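Local atomic coordinates of transcriptional activator, putative, Baf family (Campylobacter jejuni, PDB entry 2NRH), a protein that probably catalyses the ATP-dependent phosphorylation of pantothenate, the first step of coenzyme A biosynthesis, as a type III pantothenate kinase that forms a homodimer. Residues B[6-11]-B[40-45]; B[36-41]-B[55-60]; B[171-176]-B[183-188]. The protein carries 2 engineered substitutions. All blocks are in the same frame, centred on the assembly; numbering follows the deposited sequence.

Contact 1 of 3, residues B[6-11]-B[40-45]; sequences CDIGNS and YINVNE. With SO4 (sulfate ion), chain D.
Strand 4-8 runs here into what is probably the phosphate-binding loop of the actin-like ATPase fold, with the predicted ATP-binding residues D7 to S11. Strands 4-8 and 38-42 lie side by side and parallel, with 5° between the short segments. Three backbone bonds form the ladder. I41 N gives to C6 O, nearly along the C=O axis. I8 N gives to I41 O at 2.8 Å and 166°. V43 N gives to I8 O at 3.1 Å. Beyond the strands the amide of N44 takes over. Its CG is anti to the backbone N (chi1 -169°), and ND2 reaches a lone pair of G9 O at 3.1 Å. Water 1 joins the same ND2 to N10 O, and water 2 joins N10 OD1 to E45 N. N44 OD1 is held by H46 N. N42 forms an Asx turn: OD1 accepts from N44 N at 2.8 Å, with the donor above the carbonyl plane, while ND2 gives to N44 O. Both the OD1 and the ND2 of this buried amide thus have a backbone partner in N44. I8 lays CG2 against N42 OD1, and its CD1 meets Y40 CD1 at 3.9 Å. The sulfate probably comes from the crystallisation liquor. Its O4 accepts a weak bond from N10 N at 3.2 Å, and S94 OG also bonds the ion, consistent with a phosphate position. On the face of I8, Y40 and N42, helix 48-53 packs through L51. On the face of I41, helix 75-81 packs through I75 and A79, and D76, the predicted proton acceptor, touches V43.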
# COMPACT_ATOMS: atom_id res chain seq x y z
N CYS B 6 -13.35 -22.42 14.87
CA CYS B 6 -13.59 -20.99 14.78
C CYS B 6 -12.29 -20.18 14.70
O CYS B 6 -11.38 -20.30 15.55
CB CYS B 6 -14.48 -20.50 15.94
SG CYS B 6 -15.20 -18.88 15.58
N ASP B 7 -12.19 -19.37 13.65
CA ASP B 7 -11.06 -18.45 13.44
C ASP B 7 -11.57 -16.99 13.55
O ASP B 7 -12.21 -16.46 12.63
CB ASP B 7 -10.39 -18.79 12.09
CG ASP B 7 -9.68 -17.62 11.46
OD1 ASP B 7 -9.04 -16.86 12.18
OD2 ASP B 7 -9.75 -17.45 10.21
N ILE B 8 -11.32 -16.37 14.70
CA ILE B 8 -11.94 -15.09 15.04
C ILE B 8 -11.03 -13.86 14.79
O ILE B 8 -9.96 -13.75 15.33
CB ILE B 8 -12.43 -15.09 16.53
CG1 ILE B 8 -13.37 -16.26 16.78
CG2 ILE B 8 -13.10 -13.70 16.92
CD1 ILE B 8 -13.41 -16.76 18.26
N GLY B 9 -11.49 -12.94 13.94
CA GLY B 9 -10.77 -11.74 13.59
C GLY B 9 -11.38 -10.47 14.20
O GLY B 9 -12.29 -10.51 15.04
N ASN B 10 -10.84 -9.34 13.77
CA ASN B 10 -11.38 -8.03 14.07
C ASN B 10 -12.69 -7.65 13.38
O ASN B 10 -13.38 -6.75 13.86
CB ASN B 10 -10.30 -6.98 13.84
CG ASN B 10 -9.21 -7.05 14.91
OD1 ASN B 10 -9.48 -7.02 16.14
ND2 ASN B 10 -7.96 -7.14 14.46
N SER B 11 -13.05 -8.36 12.31
CA SER B 11 -14.30 -8.07 11.62
C SER B 11 -15.27 -9.27 11.38
O SER B 11 -16.48 -9.08 11.22
CB SER B 11 -13.97 -7.41 10.27
OG SER B 11 -13.43 -6.11 10.46
N TYR B 40 -11.04 -22.70 18.99
CA TYR B 40 -10.88 -21.42 18.38
C TYR B 40 -9.45 -20.89 18.44
O TYR B 40 -8.66 -21.33 19.26
CB TYR B 40 -11.88 -20.43 18.98
CG TYR B 40 -11.52 -19.90 20.33
CD1 TYR B 40 -10.82 -18.70 20.46
CD2 TYR B 40 -11.88 -20.59 21.52
CE1 TYR B 40 -10.48 -18.18 21.72
CE2 TYR B 40 -11.55 -20.07 22.78
CZ TYR B 40 -10.86 -18.86 22.88
OH TYR B 40 -10.51 -18.34 24.11
N ILE B 41 -9.16 -19.95 17.54
CA ILE B 41 -8.10 -18.92 17.71
C ILE B 41 -8.74 -17.50 17.55
O ILE B 41 -9.76 -17.30 16.88
CB ILE B 41 -6.97 -19.11 16.74
CG1 ILE B 41 -7.44 -18.85 15.29
CG2 ILE B 41 -6.34 -20.52 16.89
CD1 ILE B 41 -6.35 -19.01 14.28
N ASN B 42 -8.12 -16.50 18.16
CA ASN B 42 -8.71 -15.16 18.20
C ASN B 42 -7.61 -14.09 18.21
O ASN B 42 -6.66 -14.21 18.96
CB ASN B 42 -9.63 -15.04 19.44
CG ASN B 42 -10.02 -13.62 19.71
OD1 ASN B 42 -10.59 -12.95 18.84
ND2 ASN B 42 -9.74 -13.14 20.92
N VAL B 43 -7.75 -13.08 17.34
CA VAL B 43 -6.87 -11.90 17.35
C VAL B 43 -7.63 -10.67 17.83
O VAL B 43 -7.09 -9.62 17.98
CB VAL B 43 -6.20 -11.58 15.93
CG1 VAL B 43 -5.32 -12.73 15.48
CG2 VAL B 43 -7.26 -11.18 14.87
N ASN B 44 -8.91 -10.83 18.07
CA ASN B 44 -9.70 -9.72 18.51
C ASN B 44 -9.52 -9.47 20.04
O ASN B 44 -9.99 -10.24 20.90
CB ASN B 44 -11.16 -9.98 18.13
CG ASN B 44 -12.02 -8.77 18.30
OD1 ASN B 44 -11.85 -8.00 19.26
ND2 ASN B 44 -12.99 -8.60 17.39
N GLU B 45 -8.88 -8.37 20.38
CA GLU B 45 -8.57 -8.13 21.78
C GLU B 45 -9.84 -7.84 22.56
O GLU B 45 -9.90 -7.98 23.81
CB GLU B 45 -7.69 -6.91 21.85
CG GLU B 45 -6.37 -7.07 21.06
CD GLU B 45 -5.38 -7.87 21.85
OE1 GLU B 45 -5.21 -7.56 23.06
OE2 GLU B 45 -4.80 -8.82 21.27
S SO4 D . -10.71 -9.68 9.72
O1 SO4 D . -10.06 -10.02 8.45
O2 SO4 D . -11.40 -8.40 9.50
O3 SO4 D . -11.68 -10.71 10.05
O4 SO4 D . -9.71 -9.53 10.79
O HOH W 1 -14.01 -6.26 16.47
O HOH W 2 -8.40 -6.35 18.53

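Contact 2 of 3, residues B[36-41]-B[55-60]. Engineered in segment 55-60: N56 (natural residue Lys).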
# COMPACT_ATOMS: atom_id res chain seq x y z
N GLN B 36 -22.35 -27.53 21.66
CA GLN B 36 -21.12 -28.31 21.34
C GLN B 36 -19.81 -27.53 21.42
O GLN B 36 -19.78 -26.33 21.20
CB GLN B 36 -21.20 -29.07 19.99
CG GLN B 36 -20.95 -28.23 18.69
CD GLN B 36 -20.28 -29.05 17.53
OE1 GLN B 36 -19.18 -29.60 17.67
NE2 GLN B 36 -20.95 -29.09 16.39
N LYS B 37 -18.74 -28.25 21.77
CA LYS B 37 -17.37 -27.73 21.76
C LYS B 37 -17.08 -26.92 20.49
O LYS B 37 -17.35 -27.38 19.35
CB LYS B 37 -16.35 -28.88 21.86
CG LYS B 37 -15.75 -29.06 23.23
CD LYS B 37 -14.79 -30.24 23.28
CE LYS B 37 -14.49 -30.65 24.75
NZ LYS B 37 -15.62 -31.35 25.49
N ILE B 38 -16.53 -25.73 20.71
CA ILE B 38 -15.93 -24.97 19.64
C ILE B 38 -14.46 -24.69 19.94
O ILE B 38 -14.14 -24.01 20.91
CB ILE B 38 -16.69 -23.64 19.38
CG1 ILE B 38 -18.16 -23.92 19.00
CG2 ILE B 38 -15.97 -22.85 18.30
CD1 ILE B 38 -19.12 -22.66 18.93
N PHE B 39 -13.58 -25.21 19.09
CA PHE B 39 -12.14 -24.87 19.11
C PHE B 39 -11.86 -23.56 18.41
O PHE B 39 -12.42 -23.29 17.36
CB PHE B 39 -11.37 -26.01 18.49
CG PHE B 39 -11.60 -27.31 19.21
CD1 PHE B 39 -10.90 -27.60 20.41
CD2 PHE B 39 -12.58 -28.21 18.77
CE1 PHE B 39 -11.12 -28.80 21.13
CE2 PHE B 39 -12.81 -29.42 19.49
CZ PHE B 39 -12.06 -29.70 20.68
N TYR B 40 -11.04 -22.70 18.99
CA TYR B 40 -10.88 -21.42 18.38
C TYR B 40 -9.45 -20.89 18.44
O TYR B 40 -8.66 -21.33 19.26
CB TYR B 40 -11.88 -20.43 18.98
CG TYR B 40 -11.52 -19.90 20.33
CD1 TYR B 40 -10.82 -18.70 20.46
CD2 TYR B 40 -11.88 -20.59 21.52
CE1 TYR B 40 -10.48 -18.18 21.72
CE2 TYR B 40 -11.55 -20.07 22.78
CZ TYR B 40 -10.86 -18.86 22.88
OH TYR B 40 -10.51 -18.34 24.11
N ILE B 41 -9.16 -19.95 17.54
CA ILE B 41 -8.10 -18.92 17.71
C ILE B 41 -8.74 -17.50 17.55
O ILE B 41 -9.76 -17.30 16.88
CB ILE B 41 -6.97 -19.11 16.74
CG1 ILE B 41 -7.44 -18.85 15.29
CG2 ILE B 41 -6.34 -20.52 16.89
CD1 ILE B 41 -6.35 -19.01 14.28
N LYS B 55 -17.99 -21.39 28.06
CA LYS B 55 -17.27 -22.61 28.47
C LYS B 55 -17.12 -23.62 27.35
O LYS B 55 -16.18 -24.39 27.36
CB LYS B 55 -17.92 -23.25 29.70
CG LYS B 55 -18.00 -22.26 30.88
CD LYS B 55 -19.01 -22.67 31.99
CE LYS B 55 -19.21 -21.45 32.93
NZ LYS B 55 -20.10 -21.71 34.09
N ASN B 56 -18.03 -23.60 26.38
CA ASN B 56 -17.92 -24.47 25.23
C ASN B 56 -16.81 -24.04 24.26
O ASN B 56 -16.49 -24.76 23.32
CB ASN B 56 -19.27 -24.62 24.51
CG ASN B 56 -19.76 -23.31 23.90
OD1 ASN B 56 -19.72 -22.27 24.55
ND2 ASN B 56 -20.25 -23.36 22.66
N PHE B 57 -16.22 -22.87 24.50
CA PHE B 57 -15.17 -22.36 23.64
C PHE B 57 -13.73 -22.64 24.17
O PHE B 57 -13.38 -22.31 25.31
CB PHE B 57 -15.36 -20.86 23.40
CG PHE B 57 -16.16 -20.52 22.18
CD1 PHE B 57 -17.55 -20.46 22.23
CD2 PHE B 57 -15.53 -20.17 20.99
CE1 PHE B 57 -18.30 -20.08 21.10
CE2 PHE B 57 -16.26 -19.80 19.85
CZ PHE B 57 -17.64 -19.75 19.89
N ILE B 58 -12.91 -23.23 23.30
CA ILE B 58 -11.67 -23.86 23.69
C ILE B 58 -10.49 -23.37 22.83
O ILE B 58 -10.41 -23.65 21.63
CB ILE B 58 -11.83 -25.38 23.64
CG1 ILE B 58 -12.72 -25.79 24.82
CG2 ILE B 58 -10.44 -26.08 23.65
CD1 ILE B 58 -13.41 -27.02 24.62
N ASN B 59 -9.60 -22.62 23.47
CA ASN B 59 -8.58 -21.81 22.81
C ASN B 59 -7.43 -22.72 22.37
O ASN B 59 -6.86 -23.47 23.18
CB ASN B 59 -8.12 -20.70 23.75
CG ASN B 59 -7.23 -19.66 23.08
OD1 ASN B 59 -6.91 -19.72 21.90
ND2 ASN B 59 -6.78 -18.72 23.87
N LEU B 60 -7.14 -22.70 21.07
CA LEU B 60 -6.09 -23.54 20.56
C LEU B 60 -4.74 -22.85 20.61
O LEU B 60 -3.69 -23.51 20.40
CB LEU B 60 -6.37 -23.97 19.12
CG LEU B 60 -7.41 -25.03 18.76
CD1 LEU B 60 -7.11 -25.52 17.34
CD2 LEU B 60 -7.53 -26.23 19.74
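Flat rings fit against branched and amide side chains along this parallel strand pair. I38 and F57 point the same way. I38 CB sits over the centre of the F57 ring, 3.9 Å from its centroid, and CD1 touches F57 CZ at 3.4 Å. The edge of F57 then turns toward the face of Y40 in an offset edge-to-face pair, with planes at 63° and Y40 CD2 to F57 CD2 at 3.7 Å. Y40 takes the crowded position between its backbone N and carbonyl carbon (chi1 77°). This lays its ring across the neighbouring strand. N59 CA comes over one face of that ring at 3.8 Å from the centroid, and the N59 amide stacks nearly parallel, 15° from the ring plane. N59 OD1 is taken by E61 N.

Strands 38-42 and 57-59 are the two strands of a beta-alpha-beta unit whose helix, 48-53, sets L51 against both Y40 and F57. Four backbone bonds join them, the last from L60 N to Y40 O at 2.7 Å. N56 is an engineered residue; its ND2 makes a weak bond to Q36 O.

On the other face, the CD1 corner of the F39 ring sits between I58 CG2 at 3.6 Å and L60 CD2 at 3.7 Å. I58 CD1 is pressed against K37 CG, and L60 also leans on M199, I202 and I203 of helix 194-204.

Contact 3 of 3, residues B[171-176]-B[183-188]. With SO4 (sulfate ion), chain E.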
# COMPACT_ATOMS: atom_id res chain seq x y z
N LEU B 171 4.88 -20.89 -3.03
CA LEU B 171 3.93 -19.94 -2.47
C LEU B 171 2.64 -20.61 -2.10
O LEU B 171 2.13 -21.42 -2.87
CB LEU B 171 3.56 -18.88 -3.46
CG LEU B 171 4.48 -17.69 -3.58
CD1 LEU B 171 4.29 -17.07 -4.94
CD2 LEU B 171 4.11 -16.75 -2.50
N TYR B 172 2.13 -20.27 -0.92
CA TYR B 172 0.81 -20.67 -0.54
C TYR B 172 0.03 -19.36 -0.33
O TYR B 172 0.62 -18.35 0.12
CB TYR B 172 0.90 -21.53 0.71
CG TYR B 172 1.79 -22.76 0.51
CD1 TYR B 172 1.24 -23.99 0.18
CD2 TYR B 172 3.19 -22.67 0.62
CE1 TYR B 172 1.99 -25.06 0.01
CE2 TYR B 172 3.97 -23.76 0.43
CZ TYR B 172 3.37 -24.96 0.12
OH TYR B 172 4.10 -26.10 -0.07
N PHE B 173 -1.25 -19.38 -0.71
CA PHE B 173 -2.09 -18.21 -0.70
C PHE B 173 -3.38 -18.59 -0.03
O PHE B 173 -3.81 -19.74 -0.15
CB PHE B 173 -2.42 -17.72 -2.12
CG PHE B 173 -1.44 -16.75 -2.68
CD1 PHE B 173 -1.56 -15.39 -2.44
CD2 PHE B 173 -0.39 -17.20 -3.48
CE1 PHE B 173 -0.61 -14.47 -2.96
CE2 PHE B 173 0.52 -16.32 -3.99
CZ PHE B 173 0.41 -14.93 -3.73
N THR B 174 -3.98 -17.62 0.68
CA THR B 174 -5.26 -17.84 1.37
C THR B 174 -5.95 -16.50 1.53
O THR B 174 -5.38 -15.46 1.16
CB THR B 174 -5.12 -18.62 2.77
OG1 THR B 174 -6.41 -19.04 3.24
CG2 THR B 174 -4.41 -17.82 3.85
N GLY B 175 -7.18 -16.52 2.01
CA GLY B 175 -7.90 -15.26 2.21
C GLY B 175 -8.76 -14.86 1.02
O GLY B 175 -8.60 -15.40 -0.08
N GLY B 176 -9.69 -13.91 1.26
CA GLY B 176 -10.65 -13.44 0.26
C GLY B 176 -10.01 -12.99 -1.03
O GLY B 176 -10.62 -13.11 -2.07
N ASN B 183 -2.98 -16.30 -8.98
CA ASN B 183 -3.01 -16.33 -10.44
C ASN B 183 -1.88 -15.59 -11.11
O ASN B 183 -1.55 -15.90 -12.23
CB ASN B 183 -4.37 -15.93 -10.99
CG ASN B 183 -5.46 -16.85 -10.54
OD1 ASN B 183 -5.17 -17.94 -10.07
ND2 ASN B 183 -6.73 -16.43 -10.63
N TYR B 184 -1.21 -14.67 -10.44
CA TYR B 184 -0.03 -14.05 -11.08
C TYR B 184 1.24 -14.92 -11.01
O TYR B 184 2.32 -14.49 -11.43
CB TYR B 184 0.34 -12.75 -10.40
CG TYR B 184 -0.58 -11.57 -10.60
CD1 TYR B 184 -0.85 -11.06 -11.87
CD2 TYR B 184 -1.10 -10.92 -9.49
CE1 TYR B 184 -1.68 -9.94 -12.02
CE2 TYR B 184 -1.92 -9.80 -9.63
CZ TYR B 184 -2.20 -9.31 -10.89
OH TYR B 184 -3.02 -8.22 -10.96
N PHE B 185 1.14 -16.11 -10.42
CA PHE B 185 2.34 -16.89 -10.13
C PHE B 185 2.18 -18.32 -10.58
O PHE B 185 1.10 -18.91 -10.46
CB PHE B 185 2.67 -16.89 -8.61
CG PHE B 185 3.10 -15.52 -8.06
CD1 PHE B 185 4.40 -15.09 -8.18
CD2 PHE B 185 2.20 -14.72 -7.39
CE1 PHE B 185 4.79 -13.84 -7.70
CE2 PHE B 185 2.58 -13.48 -6.90
CZ PHE B 185 3.87 -13.03 -7.05
N ASP B 186 3.25 -18.90 -11.11
CA ASP B 186 3.24 -20.36 -11.23
C ASP B 186 3.98 -20.97 -10.06
O ASP B 186 4.79 -20.29 -9.42
CB ASP B 186 3.75 -20.84 -12.58
CG ASP B 186 5.19 -20.54 -12.78
OD1 ASP B 186 6.00 -21.45 -12.45
OD2 ASP B 186 5.52 -19.43 -13.28
N HIS B 187 3.67 -22.23 -9.76
CA HIS B 187 4.23 -22.90 -8.59
C HIS B 187 3.65 -22.32 -7.28
O HIS B 187 4.32 -22.29 -6.25
CB HIS B 187 5.77 -22.84 -8.59
CG HIS B 187 6.41 -23.59 -9.73
ND1 HIS B 187 7.67 -23.26 -10.22
CD2 HIS B 187 5.99 -24.66 -10.46
CE1 HIS B 187 7.98 -24.09 -11.20
NE2 HIS B 187 6.99 -24.94 -11.37
N ALA B 188 2.40 -21.85 -7.34
CA ALA B 188 1.70 -21.32 -6.21
C ALA B 188 0.38 -22.03 -6.05
O ALA B 188 -0.30 -22.33 -7.04
CB ALA B 188 1.48 -19.87 -6.39
S SO4 E . -10.72 -12.76 4.37
O1 SO4 E . -9.48 -13.30 3.85
O2 SO4 E . -11.45 -12.13 3.28
O3 SO4 E . -11.51 -13.87 4.92
O4 SO4 E . -10.42 -11.74 5.38
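L171 carries the close packing here. Its CG is anti to the carbonyl carbon (chi1 -84°), and CD1 rests over one face of the F185 ring, offset toward the rim. This CH-pi contact measures 3.9 Å from L171 CD1 to the ring centroid, 21° off the normal. L171 CB also meets A188 CB at 3.7 Å. F173 joins more loosely. Its CZ stands 4.1 Å from F185 CD2, and the two side chains cross at about a right angle. The backbones meet through one CA-H...O contact, A188 CA to L171 O at 3.4 Å, and the strand bonds of L171 pass on to I189. Around this cluster, I162 of helix 146-165 touches both L171 and F185, and Y159 stacks on F185. F173 also packs on L181 and A182 of helix 178-182.

The other side is looser. D186 and H187 are exposed as the chain turns back toward strand 188-190. D186 OD1 sits over the face of the H187 ring.

At the far end of segment 171-176, G175 and G176 leave the strand. G176 N gives a bond of 2.7 Å to sulfate O1, and the backbone of G175 (phi 93°) suits glycine. The pair of parallel strands joined through helix 178-182 is a beta-alpha-beta crossover. The glycine turn after its first strand recalls the adenosine motif of actin-like ATPases, where that loop helps hold the nucleotide.

From the N terminus, strand 4-8 leads into segment 6-11, and contact 1 closes at 40-45, with 28 residues between its segments. Contact 2 opens on strand 38-42 and closes at 55-60, after helix 48-53. The two share Y40 and I41. They overlap along the chain and place strand 38-42 between 4-8 and 57-59 in one sheet. C6 also packs against I38, so they touch. Contact 3 follows in series and closes a short loop over helix 178-182 in the second sheet. Its centre is about 23 Å from that of contact 1 and about 30 Å from that of contact 2. Both sheets have strand order 3-2-1-4-5, the duplicated plan of the actin-like ATPase superfamily.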